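Local atomic coordinates of uncharacterized protein (Bacteroides ovatus, PDB entry 3NQK), a protein that is of unknown function but probably combines an N-terminal E-set (immunoglobulin-like) domain with a C-terminal BT_3044-like beta domain. Residues A[85-90]-A[126-131]; A[276-281]-A[289-294]; A[56-61]-A[98-103]. All blocks are in the same frame, centred on the assembly; numbering follows the deposited sequence.

Contact 1: residues A[85-90]-A[126-131]; sequences YTEMEE and VLPLTI
A short parallel beta bridge joins E87 to V126 where the short strand at 86-87 docks on the beginning of the long strand 125-133, in the buried part of the N-terminal domain. V126 gives both of its backbone groups to the bridge. Its N-H reaches T86 O at 3.0 Å, and its carbonyl O accepts from the N of M88, a selenomethionine, at 2.9 Å. E87 lies between these two bonds, and its CA comes within 3.5 Å of V126 O in a C-H...O contact. Such pairing, in which one residue is bonded to both neighbours of its partner, is the signature of parallel strands; here it adds a brief parallel strand to a mixed sheet in which the other neighbours of strand 125-133, namely 57-63 and 149-157, run antiparallel to it. Y85 packs obliquely against V126, with ring atom CD1 3.5 Å from CG2. V126 CG2 is anti to the carbonyl carbon while CG1 is anti to the backbone N (chi1 175°), and it is the CG2 branch that meets the tyrosine. A branched aliphatic residue suits this spot, for L68 of helix 65-76 touches both V126 and Y85. The tyrosine also needs a polar outlet, and its OH bonds D24. M88 starts beside V126 O, then extends to F114 of strand 107-115. The aliphatic part of E87 passes P128, CG to CD 4.3 Å, and the side chain also touches K65 and L68.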
loop_
_atom_site.group_PDB
_atom_site.type_symbol
_atom_site.label_atom_id
_atom_site.label_comp_id
_atom_site.label_asym_id
_atom_site.label_seq_id
_atom_site.Cartn_x
_atom_site.Cartn_y
_atom_site.Cartn_z
ATOM N N TYR A 85 -22.591 -12.648 -15.768
ATOM C CA TYR A 85 -22.321 -11.615 -14.810
ATOM C C TYR A 85 -23.610 -10.823 -14.580
ATOM O O TYR A 85 -24.460 -10.744 -15.461
ATOM C CB TYR A 85 -21.236 -10.696 -15.326
ATOM C CG TYR A 85 -19.900 -11.355 -15.469
ATOM C CD1 TYR A 85 -19.175 -11.725 -14.358
ATOM C CD2 TYR A 85 -19.335 -11.567 -16.719
ATOM C CE1 TYR A 85 -17.931 -12.321 -14.476
ATOM C CE2 TYR A 85 -18.083 -12.152 -16.849
ATOM C CZ TYR A 85 -17.388 -12.525 -15.717
ATOM O OH TYR A 85 -16.143 -13.097 -15.825
ATOM N N THR A 86 -23.754 -10.254 -13.399
ATOM C CA THR A 86 -24.936 -9.505 -13.083
ATOM C C THR A 86 -24.576 -8.084 -12.698
ATOM O O THR A 86 -23.689 -7.863 -11.904
ATOM C CB THR A 86 -25.683 -10.155 -11.971
ATOM O OG1 THR A 86 -26.018 -11.493 -12.355
ATOM C CG2 THR A 86 -26.970 -9.368 -11.646
ATOM N N GLU A 87 -25.257 -7.119 -13.307
ATOM C CA GLU A 87 -24.972 -5.723 -13.057
ATOM C C GLU A 87 -25.202 -5.412 -11.604
ATOM O O GLU A 87 -26.207 -5.772 -11.059
ATOM C CB GLU A 87 -25.846 -4.836 -13.925
ATOM C CG GLU A 87 -25.571 -3.348 -13.743
ATOM C CD GLU A 87 -26.494 -2.475 -14.569
ATOM O OE1 GLU A 87 -27.041 -2.969 -15.582
ATOM O OE2 GLU A 87 -26.649 -1.287 -14.221
HETATM N N MSE A 88 -24.231 -4.776 -10.968
HETATM C CA MSE A 88 -24.362 -4.435 -9.569
HETATM C C MSE A 88 -25.558 -3.524 -9.332
HETATM O O MSE A 88 -25.876 -2.650 -10.158
HETATM C CB MSE A 88 -23.112 -3.767 -9.068
HETATM C CG MSE A 88 -23.089 -3.616 -7.594
HETATM SE SE MSE A 88 -21.311 -3.605 -6.962
HETATM C CE MSE A 88 -21.640 -3.640 -5.058
ATOM N N GLU A 89 -26.208 -3.724 -8.191
ATOM C CA GLU A 89 -27.438 -3.008 -7.859
ATOM C C GLU A 89 -27.130 -1.555 -7.546
ATOM O O GLU A 89 -26.117 -1.258 -6.932
ATOM C CB GLU A 89 -28.134 -3.688 -6.651
ATOM C CG GLU A 89 -28.583 -5.160 -6.912
ATOM C CD GLU A 89 -28.970 -5.927 -5.614
ATOM O OE1 GLU A 89 -28.133 -5.987 -4.662
ATOM O OE2 GLU A 89 -30.077 -6.518 -5.586
ATOM N N GLU A 90 -28.018 -0.654 -7.951
ATOM C CA GLU A 90 -27.800 0.791 -7.743
ATOM C C GLU A 90 -27.741 1.190 -6.265
ATOM O O GLU A 90 -27.115 2.179 -5.915
ATOM C CB GLU A 90 -28.881 1.603 -8.454
ATOM C CG GLU A 90 -28.862 1.436 -9.992
ATOM C CD GLU A 90 -29.888 2.327 -10.713
ATOM O OE1 GLU A 90 -30.545 3.162 -10.039
ATOM O OE2 GLU A 90 -30.027 2.187 -11.952
ATOM N N VAL A 126 -20.832 -7.289 -11.192
ATOM C CA VAL A 126 -19.938 -6.481 -11.994
ATOM C C VAL A 126 -20.476 -5.070 -12.123
ATOM O O VAL A 126 -21.679 -4.865 -12.281
ATOM C CB VAL A 126 -19.724 -7.088 -13.368
ATOM C CG1 VAL A 126 -18.892 -6.162 -14.239
ATOM C CG2 VAL A 126 -19.044 -8.457 -13.228
ATOM N N LEU A 127 -19.584 -4.104 -11.948
ATOM C CA LEU A 127 -19.905 -2.687 -12.081
ATOM C C LEU A 127 -19.237 -2.183 -13.323
ATOM O O LEU A 127 -18.015 -2.003 -13.341
ATOM C CB LEU A 127 -19.387 -1.912 -10.865
ATOM C CG LEU A 127 -19.626 -0.408 -10.876
ATOM C CD1 LEU A 127 -21.087 -0.119 -11.000
ATOM C CD2 LEU A 127 -19.061 0.232 -9.603
ATOM N N PRO A 128 -20.002 -2.023 -14.396
ATOM C CA PRO A 128 -19.454 -1.621 -15.680
ATOM C C PRO A 128 -19.380 -0.126 -15.818
ATOM O O PRO A 128 -20.414 0.548 -15.801
ATOM C CB PRO A 128 -20.458 -2.177 -16.662
ATOM C CG PRO A 128 -21.725 -2.098 -15.952
ATOM C CD PRO A 128 -21.415 -2.356 -14.501
ATOM N N LEU A 129 -18.161 0.392 -15.947
ATOM C CA LEU A 129 -17.937 1.826 -16.070
ATOM C C LEU A 129 -17.401 2.157 -17.432
ATOM O O LEU A 129 -16.550 1.450 -17.968
ATOM C CB LEU A 129 -16.949 2.305 -15.016
ATOM C CG LEU A 129 -17.355 2.026 -13.573
ATOM C CD1 LEU A 129 -16.249 2.461 -12.609
ATOM C CD2 LEU A 129 -18.647 2.714 -13.254
ATOM N N THR A 130 -17.919 3.230 -18.003
ATOM C CA THR A 130 -17.467 3.710 -19.279
ATOM C C THR A 130 -17.237 5.218 -19.167
ATOM O O THR A 130 -17.898 5.907 -18.373
ATOM C CB THR A 130 -18.517 3.410 -20.400
ATOM O OG1 THR A 130 -17.938 3.635 -21.691
ATOM C CG2 THR A 130 -19.746 4.300 -20.242
ATOM N N ILE A 131 -16.262 5.714 -19.902
ATOM C CA ILE A 131 -15.989 7.140 -19.946
ATOM C C ILE A 131 -16.707 7.701 -21.128
ATOM O O ILE A 131 -16.262 7.533 -22.269
ATOM C CB ILE A 131 -14.499 7.414 -20.088
ATOM C CG1 ILE A 131 -13.786 7.034 -18.807
ATOM C CG2 ILE A 131 -14.248 8.887 -20.410
ATOM C CD1 ILE A 131 -12.347 7.264 -18.844
#

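Contact 2: residues A[276-281]-A[289-294]; sequences DFQDFT and VIPIKY
The loop end of a beta hairpin lies here, the end of strand 264-279 pairing with the start of strand 292-307. Backbone bonds alternate in the antiparallel manner. F277 and Y294 form one hydrogen-bonded pair, with Y294 N to F277 O at 2.8 Å, and D279 and I292 form the next, with D279 N to I292 O at 3.0 Å. Between them Q278 and K293 make a non-hydrogen-bonded pair. On the face carrying F277, D279, I292 and Y294, the two aromatic rings meet obliquely, F277 CZ 3.9 Å from Y294 CD2, their planes 37° apart. D279 CB lies at the edge of the tyrosine ring, 3.9 Å from CE2. The D279 carboxylate turns to the loop that follows its strand, where OD1 accepts from T281 N at 2.9 Å; this Asx turn suits an aspartate at a strand end. The other face bears Q278 and K293: the glutamine OE1 lies 3.4 Å from P291 CB, and its CG rests against the lysine CG. K293 also makes a cation-pi contact with Y174, while D276 pairs with R295. Alternation of hydrogen-bonded and non-hydrogen-bonded pairs, with side chains pointing to the two faces in turn, is typical of an antiparallel beta hairpin.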
loop_
_atom_site.group_PDB
_atom_site.type_symbol
_atom_site.label_atom_id
_atom_site.label_comp_id
_atom_site.label_asym_id
_atom_site.label_seq_id
_atom_site.Cartn_x
_atom_site.Cartn_y
_atom_site.Cartn_z
ATOM N N ASP A 276 -25.034 -33.720 7.382
ATOM C CA ASP A 276 -25.817 -34.421 6.385
ATOM C C ASP A 276 -26.584 -33.414 5.587
ATOM O O ASP A 276 -26.960 -32.363 6.117
ATOM C CB ASP A 276 -26.836 -35.358 7.051
ATOM C CG ASP A 276 -26.218 -36.628 7.585
ATOM O OD1 ASP A 276 -25.160 -37.052 7.067
ATOM O OD2 ASP A 276 -26.833 -37.237 8.498
ATOM N N PHE A 277 -26.866 -33.748 4.324
ATOM C CA PHE A 277 -27.824 -32.994 3.513
ATOM C C PHE A 277 -28.285 -33.825 2.346
ATOM O O PHE A 277 -27.766 -34.903 2.100
ATOM C CB PHE A 277 -27.223 -31.696 3.022
ATOM C CG PHE A 277 -26.419 -31.831 1.777
ATOM C CD1 PHE A 277 -25.119 -32.306 1.825
ATOM C CD2 PHE A 277 -26.929 -31.406 0.560
ATOM C CE1 PHE A 277 -24.350 -32.404 0.662
ATOM C CE2 PHE A 277 -26.170 -31.512 -0.611
ATOM C CZ PHE A 277 -24.884 -32.007 -0.555
ATOM N N GLN A 278 -29.283 -33.330 1.639
ATOM C CA GLN A 278 -29.855 -34.040 0.490
ATOM C C GLN A 278 -29.799 -33.174 -0.724
ATOM O O GLN A 278 -30.037 -31.964 -0.636
ATOM C CB GLN A 278 -31.318 -34.388 0.754
ATOM C CG GLN A 278 -31.529 -35.256 1.941
ATOM C CD GLN A 278 -32.959 -35.746 2.063
ATOM O OE1 GLN A 278 -33.903 -35.153 1.495
ATOM N NE2 GLN A 278 -33.136 -36.826 2.800
ATOM N N ASP A 279 -29.537 -33.797 -1.877
ATOM C CA ASP A 279 -29.570 -33.111 -3.161
ATOM C C ASP A 279 -30.843 -33.521 -3.813
ATOM O O ASP A 279 -31.068 -34.697 -4.055
ATOM C CB ASP A 279 -28.355 -33.503 -4.024
ATOM C CG ASP A 279 -28.424 -32.940 -5.454
ATOM O OD1 ASP A 279 -29.507 -32.499 -5.875
ATOM O OD2 ASP A 279 -27.401 -33.003 -6.170
ATOM N N PHE A 280 -31.709 -32.553 -4.065
ATOM C CA PHE A 280 -33.040 -32.840 -4.571
ATOM C C PHE A 280 -33.318 -32.095 -5.868
ATOM O O PHE A 280 -34.471 -31.931 -6.261
ATOM C CB PHE A 280 -34.072 -32.460 -3.524
ATOM C CG PHE A 280 -34.052 -31.015 -3.161
ATOM C CD1 PHE A 280 -33.140 -30.533 -2.247
ATOM C CD2 PHE A 280 -34.943 -30.128 -3.742
ATOM C CE1 PHE A 280 -33.120 -29.199 -1.909
ATOM C CE2 PHE A 280 -34.926 -28.787 -3.409
ATOM C CZ PHE A 280 -34.014 -28.325 -2.491
ATOM N N THR A 281 -32.257 -31.682 -6.551
ATOM C CA THR A 281 -32.392 -30.895 -7.761
ATOM C C THR A 281 -31.517 -31.423 -8.888
ATOM O O THR A 281 -31.314 -30.750 -9.876
ATOM C CB THR A 281 -32.006 -29.433 -7.484
ATOM O OG1 THR A 281 -30.629 -29.361 -7.071
ATOM C CG2 THR A 281 -32.868 -28.873 -6.410
ATOM N N VAL A 289 -37.521 -35.356 -7.902
ATOM C CA VAL A 289 -36.699 -36.561 -7.961
ATOM C C VAL A 289 -36.481 -37.119 -6.566
ATOM O O VAL A 289 -36.744 -36.449 -5.579
ATOM C CB VAL A 289 -35.325 -36.257 -8.611
ATOM C CG1 VAL A 289 -35.487 -36.012 -10.097
ATOM C CG2 VAL A 289 -34.660 -35.048 -7.934
ATOM N N ILE A 290 -36.041 -38.367 -6.492
ATOM C CA ILE A 290 -35.708 -38.965 -5.216
ATOM C C ILE A 290 -34.443 -38.281 -4.642
ATOM O O ILE A 290 -33.393 -38.280 -5.273
ATOM C CB ILE A 290 -35.441 -40.451 -5.345
ATOM C CG1 ILE A 290 -36.633 -41.150 -6.011
ATOM C CG2 ILE A 290 -35.170 -41.049 -3.975
ATOM C CD1 ILE A 290 -36.534 -42.670 -6.040
ATOM N N PRO A 291 -34.554 -37.695 -3.460
ATOM C CA PRO A 291 -33.394 -37.044 -2.914
ATOM C C PRO A 291 -32.266 -38.008 -2.664
ATOM O O PRO A 291 -32.508 -39.131 -2.253
ATOM C CB PRO A 291 -33.905 -36.483 -1.592
ATOM C CG PRO A 291 -35.339 -36.232 -1.822
ATOM C CD PRO A 291 -35.789 -37.321 -2.744
ATOM N N ILE A 292 -31.036 -37.579 -2.949
ATOM C CA ILE A 292 -29.846 -38.362 -2.628
ATOM C C ILE A 292 -29.184 -37.759 -1.396
ATOM O O ILE A 292 -28.711 -36.643 -1.431
ATOM C CB ILE A 292 -28.854 -38.343 -3.763
ATOM C CG1 ILE A 292 -29.458 -38.979 -5.008
ATOM C CG2 ILE A 292 -27.597 -39.066 -3.373
ATOM C CD1 ILE A 292 -28.633 -38.736 -6.269
ATOM N N LYS A 293 -29.190 -38.496 -0.300
ATOM C CA LYS A 293 -28.638 -38.008 0.965
ATOM C C LYS A 293 -27.128 -38.209 1.002
ATOM O O LYS A 293 -26.626 -39.248 0.584
ATOM C CB LYS A 293 -29.288 -38.765 2.128
ATOM C CG LYS A 293 -29.040 -38.165 3.515
ATOM C CD LYS A 293 -29.868 -38.891 4.593
ATOM C CE LYS A 293 -29.875 -38.117 5.913
ATOM N NZ LYS A 293 -30.887 -38.659 6.878
ATOM N N TYR A 294 -26.406 -37.226 1.533
ATOM C CA TYR A 294 -24.964 -37.329 1.638
ATOM C C TYR A 294 -24.510 -37.028 3.026
ATOM O O TYR A 294 -25.056 -36.164 3.683
ATOM C CB TYR A 294 -24.272 -36.360 0.684
ATOM C CG TYR A 294 -24.542 -36.608 -0.791
ATOM C CD1 TYR A 294 -23.887 -37.618 -1.484
ATOM C CD2 TYR A 294 -25.379 -35.776 -1.499
ATOM C CE1 TYR A 294 -24.133 -37.828 -2.835
ATOM C CE2 TYR A 294 -25.615 -35.962 -2.837
ATOM C CZ TYR A 294 -25.009 -36.983 -3.503
ATOM O OH TYR A 294 -25.283 -37.147 -4.845
#

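Contact 3: residues A[56-61]-A[98-103]; sequences DRDIHI and TVHIPA
H100 lays its imidazole beside the carboxylates of D58 and D56, which both approach near the plane of the ring at its edge. Its ND1 donates to D58 OD1 at 3.0 Å, with an N-H...O angle of 151°. The nitrogen meets that oxygen from above the carboxylate plane, and the two flat groups are turned 42° apart. At the other ring nitrogen, NE2 reaches D56 OD2 in a weak bond of 3.4 Å. CG of H100 is anti to the backbone N (chi1 -176°), and the ring beyond it meets side chains of the neighbouring strand at its edge. Beneath these side chains, strands 57-63 and 98-101 run antiparallel. R57 with I101 and I59 with V99 are hydrogen-bonded pairs, represented by I101 N to R57 O and I59 N to V99 O, both 2.9 Å. D58 with H100 and H60 with T98 are the non-hydrogen-bonded pairs between and beyond them. H60 and T98 lie side by side, and T98 OG1 sits over one face of the H60 ring, 3.4 Å from CE1; the ND1 of H60 is bonded to E97. The sheet's other face is mostly apolar: I59 CD1 touches I101 CD1 at 3.5 Å, and I45 of strand 38-48 covers I59 and V99. Branched residues suit this buried layer between two sheets, consistent with an E-set sandwich, and polar ones suit the outer face. R57 lies on the buried face too, but its guanidinium is bonded to N53 and the backbone O of D134. Two carboxylates around one imidazole would probably favour its protonated form, so the exposed cluster is likely to add charge attraction to the strand pairing.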
loop_
_atom_site.group_PDB
_atom_site.type_symbol
_atom_site.label_atom_id
_atom_site.label_comp_id
_atom_site.label_asym_id
_atom_site.label_seq_id
_atom_site.Cartn_x
_atom_site.Cartn_y
_atom_site.Cartn_z
ATOM N N ASP A 56 -7.562 21.499 -18.946
ATOM C CA ASP A 56 -8.403 21.198 -17.800
ATOM C C ASP A 56 -9.471 20.280 -18.360
ATOM O O ASP A 56 -10.048 20.568 -19.401
ATOM C CB ASP A 56 -9.040 22.462 -17.195
ATOM C CG ASP A 56 -8.069 23.247 -16.275
ATOM O OD1 ASP A 56 -7.174 23.973 -16.795
ATOM O OD2 ASP A 56 -8.260 23.196 -15.037
ATOM N N ARG A 57 -9.655 19.127 -17.737
ATOM C CA ARG A 57 -10.584 18.139 -18.252
ATOM C C ARG A 57 -11.593 17.757 -17.206
ATOM O O ARG A 57 -11.235 17.401 -16.081
ATOM C CB ARG A 57 -9.833 16.888 -18.733
ATOM C CG ARG A 57 -8.603 17.203 -19.580
ATOM C CD ARG A 57 -7.763 15.977 -19.875
ATOM N NE ARG A 57 -8.201 15.298 -21.087
ATOM C CZ ARG A 57 -7.504 15.243 -22.227
ATOM N NH1 ARG A 57 -6.294 15.789 -22.315
ATOM N NH2 ARG A 57 -8.001 14.584 -23.271
ATOM N N ASP A 58 -12.863 17.934 -17.551
ATOM C CA ASP A 58 -13.950 17.436 -16.754
ATOM C C ASP A 58 -14.383 16.135 -17.383
ATOM O O ASP A 58 -14.961 16.131 -18.462
ATOM C CB ASP A 58 -15.108 18.448 -16.716
ATOM C CG ASP A 58 -14.821 19.631 -15.794
ATOM O OD1 ASP A 58 -14.502 19.401 -14.594
ATOM O OD2 ASP A 58 -14.923 20.788 -16.261
ATOM N N ILE A 59 -14.036 15.025 -16.738
ATOM C CA ILE A 59 -14.300 13.698 -17.280
ATOM C C ILE A 59 -15.604 13.172 -16.751
ATOM O O ILE A 59 -15.889 13.292 -15.569
ATOM C CB ILE A 59 -13.155 12.724 -16.918
ATOM C CG1 ILE A 59 -11.850 13.186 -17.587
ATOM C CG2 ILE A 59 -13.496 11.284 -17.354
ATOM C CD1 ILE A 59 -10.591 12.649 -16.939
ATOM N N HIS A 60 -16.413 12.600 -17.626
ATOM C CA HIS A 60 -17.717 12.071 -17.212
ATOM C C HIS A 60 -17.718 10.558 -17.251
ATOM O O HIS A 60 -17.295 9.953 -18.243
ATOM C CB HIS A 60 -18.827 12.619 -18.107
ATOM C CG HIS A 60 -19.021 14.103 -17.990
ATOM N ND1 HIS A 60 -20.105 14.665 -17.345
ATOM C CD2 HIS A 60 -18.275 15.138 -18.441
ATOM C CE1 HIS A 60 -20.014 15.983 -17.405
ATOM N NE2 HIS A 60 -18.913 16.296 -18.064
ATOM N N ILE A 61 -18.187 9.944 -16.156
ATOM C CA ILE A 61 -18.253 8.497 -16.037
ATOM C C ILE A 61 -19.707 8.067 -15.904
ATOM O O ILE A 61 -20.484 8.704 -15.197
ATOM C CB ILE A 61 -17.526 8.001 -14.781
ATOM C CG1 ILE A 61 -16.197 8.749 -14.571
ATOM C CG2 ILE A 61 -17.307 6.515 -14.860
ATOM C CD1 ILE A 61 -15.152 8.371 -15.524
ATOM N N THR A 98 -18.627 13.170 -12.336
ATOM C CA THR A 98 -17.549 13.967 -12.915
ATOM C C THR A 98 -16.252 13.927 -12.078
ATOM O O THR A 98 -16.280 14.003 -10.838
ATOM C CB THR A 98 -17.993 15.447 -13.094
ATOM O OG1 THR A 98 -18.750 15.574 -14.305
ATOM C CG2 THR A 98 -16.787 16.387 -13.159
ATOM N N VAL A 99 -15.123 13.803 -12.773
ATOM C CA VAL A 99 -13.816 13.873 -12.150
ATOM C C VAL A 99 -13.018 14.948 -12.840
ATOM O O VAL A 99 -12.995 15.019 -14.067
ATOM C CB VAL A 99 -13.069 12.564 -12.274
ATOM C CG1 VAL A 99 -11.712 12.697 -11.679
ATOM C CG2 VAL A 99 -13.863 11.419 -11.587
ATOM N N HIS A 100 -12.363 15.795 -12.063
ATOM C CA HIS A 100 -11.621 16.890 -12.632
ATOM C C HIS A 100 -10.114 16.621 -12.633
ATOM O O HIS A 100 -9.519 16.341 -11.587
ATOM C CB HIS A 100 -11.924 18.190 -11.883
ATOM C CG HIS A 100 -11.258 19.389 -12.474
ATOM N ND1 HIS A 100 -11.655 19.946 -13.672
ATOM C CD2 HIS A 100 -10.197 20.121 -12.052
ATOM C CE1 HIS A 100 -10.874 20.974 -13.957
ATOM N NE2 HIS A 100 -9.979 21.099 -12.993
ATOM N N ILE A 101 -9.507 16.706 -13.813
ATOM C CA ILE A 101 -8.069 16.621 -13.943
ATOM C C ILE A 101 -7.546 17.931 -14.505
ATOM O O ILE A 101 -7.732 18.227 -15.683
ATOM C CB ILE A 101 -7.638 15.476 -14.868
ATOM C CG1 ILE A 101 -8.034 14.141 -14.269
ATOM C CG2 ILE A 101 -6.119 15.513 -15.092
ATOM C CD1 ILE A 101 -7.618 12.951 -15.110
ATOM N N PRO A 102 -6.900 18.728 -13.663
ATOM C CA PRO A 102 -6.398 20.016 -14.132
ATOM C C PRO A 102 -5.276 19.867 -15.129
ATOM O O PRO A 102 -4.646 18.822 -15.197
ATOM C CB PRO A 102 -5.883 20.696 -12.842
ATOM C CG PRO A 102 -5.704 19.587 -11.858
ATOM C CD PRO A 102 -6.711 18.545 -12.211
ATOM N N ALA A 103 -5.073 20.890 -15.939
ATOM C CA ALA A 103 -3.936 20.929 -16.823
ATOM C C ALA A 103 -2.704 20.736 -15.974
ATOM O O ALA A 103 -2.681 21.138 -14.815
ATOM C CB ALA A 103 -3.876 22.269 -17.557
#

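In the fold
Contacts 1 and 3 belong to one mixed sheet and both lie in the N-terminal DUF4973 region, their centres 21 Å apart. Strand 125-133 connects them: its start receives 86-87, while further along it runs beside 57-63, the strand that pairs with 98-101 at its other edge. They touch directly, I131 CG1 lying 3.8 Å from I61 CD1, and their segments alternate along the chain. Contact 2 follows later in sequence, in the BT_3044-like C-terminal region and a separate antiparallel sheet. Its nearest atoms are about 19 Å from contact 1 and about 39 Å from contact 3. A bound 1,2-ethanediol, probably from crystallisation, lies about 4 Å from the Y85 side chain in contact 1.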